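Local atomic coordinates of PfkB family carbohydrate kinase (Listeria grayi DSM 20601, PDB entry 4GM6), a protein that probably transfers a phosphoryl group to a carbohydrate, like other PfkB-family sugar kinases. Residues 252-255 and 261-264; 280-285 and 322-327. All blocks are in the same frame, centred on the assembly; numbering follows the deposited sequence. Where two conformers were deposited one is given.

Contact 1. Residues 252-255 and 261-264; sequences TKRT and HHLL
R254 and H262 meet through their polar ends on one face of a beta hairpin, formed by strands 248-256 and 261-270 within the large mixed sheet of this PfkB kinase. R254 NH1 donates to H262 ND1 over 2.9 Å, and the bond lies close to both the guanidinium and the ring planes, although those planes stand 75° apart. ND1 acts as acceptor here, which is consistent with a neutral imidazole. The same guanidinium is covered on one face by L264, whose CD1 sits 3.9 Å from R254 CZ, over the centre of the group. A branched, apolar leucine suits this place: the same CD1 also touches T252 CB at 3.7 Å, and so packs against both threonine and arginine.

On the other face, T255 and L263 bring their CB atoms to 3.7 Å of each other. Beta-branched threonine fits an extended strand and offers carbon to the leucine. These two residues form the hydrogen-bonded antiparallel pair: T255 N reaches L263 O at 2.9 Å, and L263 N returns to T255 O at 2.9 Å. R254 and L264 form the adjoining non-hydrogen-bonded pair, where both side chains point to the face that carries H262.

Further out, strand 273-282 flanks the hairpin: L263 lies on E279 and A281, and L264 on I282. H262 packs on I285 and R288. H261 turns its ND1 to Y283 OH of the second subunit, so the hairpin also touches the oligomer interface. R254 is put in place by a chain extended through chi1 and chi2, then bent at chi3 (-67°), which lays the guanidinium over L264 CD1 with NH1 directed at H262; NH1 there hydrogen-bonds H324 NE2 in addition to H262 ND1.

Contact 2. Residues 280-285 and 322-327; sequences YAIYPI and LKHSIH
I282 presses its CD1 methyl onto the imidazole of H324, 4.0 Å from the ring centroid and 11° off the normal, a CH-pi contact over the middle of one face. Its other branch, CG2, meets H324 CB at 4.0 Å. With CG1 beside the backbone N (chi1 -55°), the long branch lies over the ring while CG2 stays by that CB. I285 comes to the ring edge, CG2 standing 4.2 Å from H324 CD2. Histidine suits this buried place because its flat pi face takes the I282 methyl while its ring nitrogens are satisfied at the periphery: ND1 binds A320 O, in helix 309-323, and NE2 is hydrogen-bonded to R254 NH1.

Strand 273-282, the outermost on its side of the large sheet within this chain, is thus joined to the C-terminal end of that helix, where a type I turn from K323 to I326 redirects the chain. K323 folds back over the turn and donates from NZ to I326 O at 2.7 Å, in the carbonyl plane; NZ also binds G328 O, just past the turn, and V289 O, in the loop ahead of helix 291-304.

Beside this packing the P284 carbonyl is linked more loosely, through water, to the turn. One molecule donates to P284 O at 2.9 Å, and its second proton can serve only one at a time of H324 O and S325 OG, both weak partners. P284 follows a cis peptide bond and packs on S260 of the third subunit, whereas the serine hydroxyl finds a firmer partner in T118 O of that subunit.

Overall arrangement
Contact 1 and contact 2 have centres about 10 Å apart and follow one another along the chain, joined through neighbouring strands of one sheet. Strand 261-270 probably hydrogen-bonds to strand 273-282 at L264 O to Y280 N and at H262 O to I282 N, each 2.8 Å. Side chains link them as well: I285 CD1 lies 3.3 Å from H262 CG, a tight approach, so I285 packs between the histidines of the two contacts. The loop after I285 leads into helix 291-304, whose glycine-rich start, as in PfkB relatives, probably belongs to the phosphoryl-transfer site.

Contact 1. Residues 252-255 and 261-264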
ATOM      1  N   THR C 252      -8.523  19.573 -29.125  1.00 41.24           N
ATOM      2  CA  THR C 252      -8.801  18.174 -29.410  1.00 40.62           C
ATOM      3  C   THR C 252     -10.299  17.981 -29.549  1.00 43.27           C
ATOM      4  O   THR C 252     -11.084  18.694 -28.943  1.00 47.13           O
ATOM      5  CB  THR C 252      -8.276  17.251 -28.303  1.00 40.20           C
ATOM      6  OG1 THR C 252      -8.734  17.730 -27.040  1.00 43.61           O
ATOM      7  CG2 THR C 252      -6.765  17.223 -28.298  1.00 42.89           C
ATOM      8  N   LYS C 253     -10.705  17.043 -30.384  1.00 48.85           N
ATOM      9  CA  LYS C 253     -12.096  16.656 -30.397  1.00 52.09           C
ATOM     10  C   LYS C 253     -12.173  15.367 -29.592  1.00 49.87           C
ATOM     11  O   LYS C 253     -11.566  14.359 -29.958  1.00 42.76           O
ATOM     12  CB  LYS C 253     -12.616  16.449 -31.819  1.00 52.13           C
ATOM     13  CG  LYS C 253     -14.079  16.040 -31.857  1.00 71.86           C
ATOM     14  CD  LYS C 253     -14.566  15.775 -33.273  1.00 64.98           C
ATOM     15  CE  LYS C 253     -15.858  14.973 -33.248  1.00 86.17           C
ATOM     16  NZ  LYS C 253     -16.385  14.702 -34.615  1.00100.34           N
ATOM     17  N   ARG C 254     -12.901  15.423 -28.484  1.00 46.48           N
ATOM     18  CA  ARG C 254     -12.998  14.310 -27.565  1.00 46.00           C
ATOM     19  C   ARG C 254     -14.389  13.698 -27.636  1.00 55.99           C
ATOM     20  O   ARG C 254     -15.396  14.377 -27.437  1.00 49.53           O
ATOM     21  CB  ARG C 254     -12.696  14.780 -26.139  1.00 38.07           C
ATOM     22  CG  ARG C 254     -12.549  13.650 -25.134  1.00 42.11           C
ATOM     23  CD  ARG C 254     -12.375  14.199 -23.735  1.00 44.41           C
ATOM     24  NE  ARG C 254     -11.110  14.912 -23.581  1.00 38.04           N
ATOM     25  CZ  ARG C 254      -9.964  14.339 -23.238  1.00 50.03           C
ATOM     26  NH1 ARG C 254      -9.913  13.023 -23.007  1.00 34.46           N
ATOM     27  NH2 ARG C 254      -8.871  15.088 -23.119  1.00 44.51           N
ATOM     28  N   THR C 255     -14.445  12.412 -27.937  1.00 46.39           N
ATOM     29  CA  THR C 255     -15.712  11.712 -27.932  1.00 44.08           C
ATOM     30  C   THR C 255     -15.746  10.832 -26.695  1.00 44.77           C
ATOM     31  O   THR C 255     -15.060   9.817 -26.626  1.00 35.69           O
ATOM     32  CB  THR C 255     -15.869  10.862 -29.190  1.00 52.28           C
ATOM     33  OG1 THR C 255     -15.511  11.657 -30.327  1.00 50.22           O
ATOM     34  CG2 THR C 255     -17.305  10.376 -29.341  1.00 49.94           C
ATOM     35  N   HIS C 261     -13.343   5.187 -21.744  1.00 31.92           N
ATOM     36  CA  HIS C 261     -13.224   5.013 -23.176  1.00 29.96           C
ATOM     37  C   HIS C 261     -13.534   6.315 -23.901  1.00 32.33           C
ATOM     38  O   HIS C 261     -14.691   6.724 -23.985  1.00 35.76           O
ATOM     39  CB  HIS C 261     -14.152   3.888 -23.632  1.00 34.57           C
ATOM     40  CG  HIS C 261     -13.992   3.508 -25.070  1.00 32.11           C
ATOM     41  ND1 HIS C 261     -14.746   2.520 -25.662  1.00 34.37           N
ATOM     42  CD2 HIS C 261     -13.166   3.978 -26.032  1.00 35.05           C
ATOM     43  CE1 HIS C 261     -14.390   2.392 -26.930  1.00 37.62           C
ATOM     44  NE2 HIS C 261     -13.419   3.255 -27.175  1.00 37.80           N
ATOM     45  N   HIS C 262     -12.485   6.963 -24.402  1.00 31.26           N
ATOM     46  CA  HIS C 262     -12.597   8.210 -25.153  1.00 30.29           C
ATOM     47  C   HIS C 262     -11.995   8.013 -26.543  1.00 39.18           C
ATOM     48  O   HIS C 262     -11.068   7.220 -26.717  1.00 34.54           O
ATOM     49  CB  HIS C 262     -11.792   9.325 -24.477  1.00 30.14           C
ATOM     50  CG  HIS C 262     -12.368   9.823 -23.187  1.00 34.32           C
ATOM     51  ND1 HIS C 262     -11.869  10.933 -22.538  1.00 33.48           N
ATOM     52  CD2 HIS C 262     -13.403   9.381 -22.434  1.00 34.69           C
ATOM     53  CE1 HIS C 262     -12.543  11.126 -21.417  1.00 35.24           C
ATOM     54  NE2 HIS C 262     -13.490  10.208 -21.339  1.00 35.46           N
ATOM     55  N   LEU C 263     -12.511   8.758 -27.519  1.00 36.10           N
ATOM     56  CA  LEU C 263     -11.844   8.941 -28.796  1.00 40.29           C
ATOM     57  C   LEU C 263     -11.232  10.340 -28.768  1.00 41.37           C
ATOM     58  O   LEU C 263     -11.829  11.277 -28.240  1.00 46.59           O
ATOM     59  CB  LEU C 263     -12.841   8.825 -29.955  1.00 39.69           C
ATOM     60  CG  LEU C 263     -13.759   7.596 -29.986  1.00 41.15           C
ATOM     61  CD1 LEU C 263     -14.659   7.625 -31.228  1.00 43.50           C
ATOM     62  CD2 LEU C 263     -12.950   6.311 -29.925  1.00 37.94           C
ATOM     63  N   LEU C 264     -10.029  10.482 -29.308  1.00 42.41           N
ATOM     64  CA  LEU C 264      -9.334  11.758 -29.256  1.00 36.37           C
ATOM     65  C   LEU C 264      -8.685  12.020 -30.592  1.00 40.60           C
ATOM     66  O   LEU C 264      -7.995  11.160 -31.128  1.00 38.61           O
ATOM     67  CB  LEU C 264      -8.250  11.739 -28.183  1.00 37.94           C
ATOM     68  CG  LEU C 264      -7.719  13.121 -27.810  1.00 41.47           C
ATOM     69  CD1 LEU C 264      -8.718  13.817 -26.890  1.00 40.80           C
ATOM     70  CD2 LEU C 264      -6.371  12.993 -27.125  1.00 39.84           C
TER

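Contact 2. Residues 280-285 and 322-327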
ATOM      1  N   TYR C 280      -7.631   8.610 -32.245  1.00 37.77           N
ATOM      2  CA  TYR C 280      -7.202   7.551 -31.317  1.00 38.45           C
ATOM      3  C   TYR C 280      -8.339   7.053 -30.446  1.00 41.70           C
ATOM      4  O   TYR C 280      -9.159   7.837 -29.962  1.00 43.91           O
ATOM      5  CB  TYR C 280      -6.113   8.059 -30.371  1.00 38.54           C
ATOM      6  CG  TYR C 280      -4.791   8.326 -31.028  1.00 40.54           C
ATOM      7  CD1 TYR C 280      -3.858   7.311 -31.187  1.00 42.13           C
ATOM      8  CD2 TYR C 280      -4.472   9.594 -31.489  1.00 46.66           C
ATOM      9  CE1 TYR C 280      -2.642   7.551 -31.792  1.00 44.49           C
ATOM     10  CE2 TYR C 280      -3.260   9.844 -32.099  1.00 47.70           C
ATOM     11  CZ  TYR C 280      -2.351   8.822 -32.240  1.00 43.50           C
ATOM     12  OH  TYR C 280      -1.148   9.062 -32.835  1.00 41.50           O
ATOM     13  N   ALA C 281      -8.372   5.744 -30.234  1.00 37.13           N
ATOM     14  CA  ALA C 281      -9.256   5.151 -29.253  1.00 34.08           C
ATOM     15  C   ALA C 281      -8.437   4.882 -27.994  1.00 38.03           C
ATOM     16  O   ALA C 281      -7.453   4.158 -28.037  1.00 32.35           O
ATOM     17  CB  ALA C 281      -9.864   3.874 -29.804  1.00 35.43           C
ATOM     18  N   ILE C 282      -8.833   5.494 -26.881  1.00 28.89           N
ATOM     19  CA  ILE C 282      -8.114   5.350 -25.627  1.00 29.65           C
ATOM     20  C   ILE C 282      -8.965   4.578 -24.636  1.00 31.66           C
ATOM     21  O   ILE C 282     -10.014   5.065 -24.211  1.00 31.85           O
ATOM     22  CB  ILE C 282      -7.777   6.730 -25.030  1.00 28.27           C
ATOM     23  CG1 ILE C 282      -7.014   7.576 -26.065  1.00 31.54           C
ATOM     24  CG2 ILE C 282      -7.025   6.578 -23.720  1.00 27.63           C
ATOM     25  CD1 ILE C 282      -6.755   9.012 -25.633  1.00 32.98           C
ATOM     26  N   TYR C 283      -8.501   3.393 -24.240  1.00 26.96           N
ATOM     27  CA  TYR C 283      -9.202   2.593 -23.249  0.50 28.47           C
ATOM     28  C   TYR C 283      -8.285   1.498 -22.712  1.00 30.04           C
ATOM     29  O   TYR C 283      -7.589   0.852 -23.483  1.00 30.06           O
ATOM     30  CB  TYR C 283     -10.459   1.961 -23.860  0.50 31.90           C
ATOM     31  CG  TYR C 283     -10.998   0.822 -23.028  0.50 40.62           C
ATOM     32  CD1 TYR C 283     -10.594  -0.483 -23.271  0.50 36.70           C
ATOM     33  CD2 TYR C 283     -11.888   1.053 -21.980  0.50 32.58           C
ATOM     34  CE1 TYR C 283     -11.071  -1.531 -22.506  0.50 43.52           C
ATOM     35  CE2 TYR C 283     -12.379   0.013 -21.218  0.50 31.93           C
ATOM     36  CZ  TYR C 283     -11.959  -1.280 -21.482  0.50 32.04           C
ATOM     37  OH  TYR C 283     -12.420  -2.327 -20.729  0.50 35.61           O
ATOM     38  N   PRO C 284      -8.254   1.316 -21.378  1.00 29.17           N
ATOM     39  CA  PRO C 284      -8.989   2.147 -20.408  1.00 23.07           C
ATOM     40  C   PRO C 284      -8.292   3.495 -20.284  1.00 26.53           C
ATOM     41  O   PRO C 284      -7.315   3.751 -20.983  1.00 29.66           O
ATOM     42  CB  PRO C 284      -8.859   1.354 -19.098  1.00 25.46           C
ATOM     43  CG  PRO C 284      -7.538   0.654 -19.233  1.00 24.75           C
ATOM     44  CD  PRO C 284      -7.401   0.316 -20.707  1.00 26.19           C
ATOM     45  N   ILE C 285      -8.801   4.368 -19.422  1.00 29.51           N
ATOM     46  CA  ILE C 285      -8.145   5.644 -19.173  1.00 25.69           C
ATOM     47  C   ILE C 285      -7.515   5.630 -17.787  1.00 28.38           C
ATOM     48  O   ILE C 285      -8.210   5.415 -16.802  1.00 25.76           O
ATOM     49  CB  ILE C 285      -9.130   6.816 -19.314  1.00 27.20           C
ATOM     50  CG1 ILE C 285      -9.577   6.894 -20.776  1.00 27.38           C
ATOM     51  CG2 ILE C 285      -8.469   8.114 -18.867  1.00 25.29           C
ATOM     52  CD1 ILE C 285     -10.651   7.922 -21.071  1.00 31.11           C
ATOM     53  N   LEU C 322      -0.821   9.674 -25.097  1.00 32.32           N
ATOM     54  CA  LEU C 322       0.065   8.980 -24.167  1.00 32.49           C
ATOM     55  C   LEU C 322      -0.112   9.463 -22.731  1.00 29.86           C
ATOM     56  O   LEU C 322      -0.060   8.658 -21.819  1.00 27.07           O
ATOM     57  CB  LEU C 322       1.532   9.104 -24.605  1.00 31.94           C
ATOM     58  CG  LEU C 322       1.941   8.297 -25.851  1.00 30.72           C
ATOM     59  CD1 LEU C 322       3.355   8.667 -26.269  1.00 32.84           C
ATOM     60  CD2 LEU C 322       1.837   6.788 -25.636  1.00 29.38           C
ATOM     61  N   LYS C 323      -0.313  10.768 -22.530  1.00 28.37           N
ATOM     62  CA  LYS C 323      -0.502  11.310 -21.178  1.00 29.65           C
ATOM     63  C   LYS C 323      -1.655  10.621 -20.429  1.00 29.50           C
ATOM     64  O   LYS C 323      -1.622  10.498 -19.214  1.00 27.86           O
ATOM     65  CB  LYS C 323      -0.746  12.835 -21.212  1.00 27.05           C
ATOM     66  CG  LYS C 323      -1.298  13.403 -19.899  1.00 28.26           C
ATOM     67  CD  LYS C 323      -0.343  13.172 -18.739  1.00 31.90           C
ATOM     68  CE  LYS C 323      -1.012  13.432 -17.396  1.00 34.31           C
ATOM     69  NZ  LYS C 323      -2.061  12.424 -17.009  1.00 25.76           N
ATOM     70  N   HIS C 324      -2.670  10.175 -21.161  1.00 24.66           N
ATOM     71  CA  HIS C 324      -3.827   9.541 -20.544  1.00 26.32           C
ATOM     72  C   HIS C 324      -3.440   8.266 -19.790  1.00 26.29           C
ATOM     73  O   HIS C 324      -4.174   7.823 -18.923  1.00 24.17           O
ATOM     74  CB  HIS C 324      -4.891   9.231 -21.600  1.00 26.05           C
ATOM     75  CG  HIS C 324      -5.693  10.422 -22.024  1.00 32.81           C
ATOM     76  ND1 HIS C 324      -5.179  11.424 -22.817  1.00 30.81           N
ATOM     77  CD2 HIS C 324      -6.982  10.763 -21.776  1.00 34.72           C
ATOM     78  CE1 HIS C 324      -6.111  12.338 -23.030  1.00 35.60           C
ATOM     79  NE2 HIS C 324      -7.214  11.960 -22.407  1.00 31.67           N
ATOM     80  N   SER C 325      -2.277   7.698 -20.104  1.00 25.90           N
ATOM     81  CA  SER C 325      -1.823   6.456 -19.468  1.00 25.02           C
ATOM     82  C   SER C 325      -0.988   6.682 -18.205  1.00 22.75           C
ATOM     83  O   SER C 325      -0.485   5.718 -17.609  1.00 26.66           O
ATOM     84  CB  SER C 325      -0.976   5.641 -20.442  1.00 24.39           C
ATOM     85  OG  SER C 325      -1.741   5.153 -21.526  1.00 27.44           O
ATOM     86  N   ILE C 326      -0.815   7.945 -17.827  1.00 23.73           N
ATOM     87  CA  ILE C 326       0.050   8.318 -16.700  1.00 22.74           C
ATOM     88  C   ILE C 326      -0.704   9.052 -15.584  1.00 27.09           C
ATOM     89  O   ILE C 326      -1.391  10.053 -15.824  1.00 24.54           O
ATOM     90  CB  ILE C 326       1.222   9.190 -17.179  1.00 26.01           C
ATOM     91  CG1 ILE C 326       1.980   8.450 -18.276  1.00 24.31           C
ATOM     92  CG2 ILE C 326       2.166   9.527 -16.021  1.00 25.23           C
ATOM     93  CD1 ILE C 326       2.717   7.221 -17.746  1.00 25.91           C
ATOM     94  N   HIS C 327      -0.588   8.533 -14.366  1.00 21.84           N
ATOM     95  CA  HIS C 327      -1.108   9.214 -13.197  1.00 21.76           C
ATOM     96  C   HIS C 327      -0.408  10.538 -12.990  1.00 25.57           C
ATOM     97  O   HIS C 327       0.815  10.634 -13.147  1.00 23.67           O
ATOM     98  CB  HIS C 327      -0.890   8.359 -11.939  1.00 21.96           C
ATOM     99  CG  HIS C 327      -1.804   7.180 -11.848  1.00 25.29           C
ATOM    100  ND1 HIS C 327      -3.178   7.308 -11.772  1.00 24.48           N
ATOM    101  CD2 HIS C 327      -1.547   5.845 -11.809  1.00 25.46           C
ATOM    102  CE1 HIS C 327      -3.728   6.106 -11.695  1.00 24.51           C
ATOM    103  NE2 HIS C 327      -2.761   5.202 -11.717  1.00 25.43           N
TER
HETATM  104  O   HOH W   1      -5.047   5.506 -20.564  1.00 29.07           O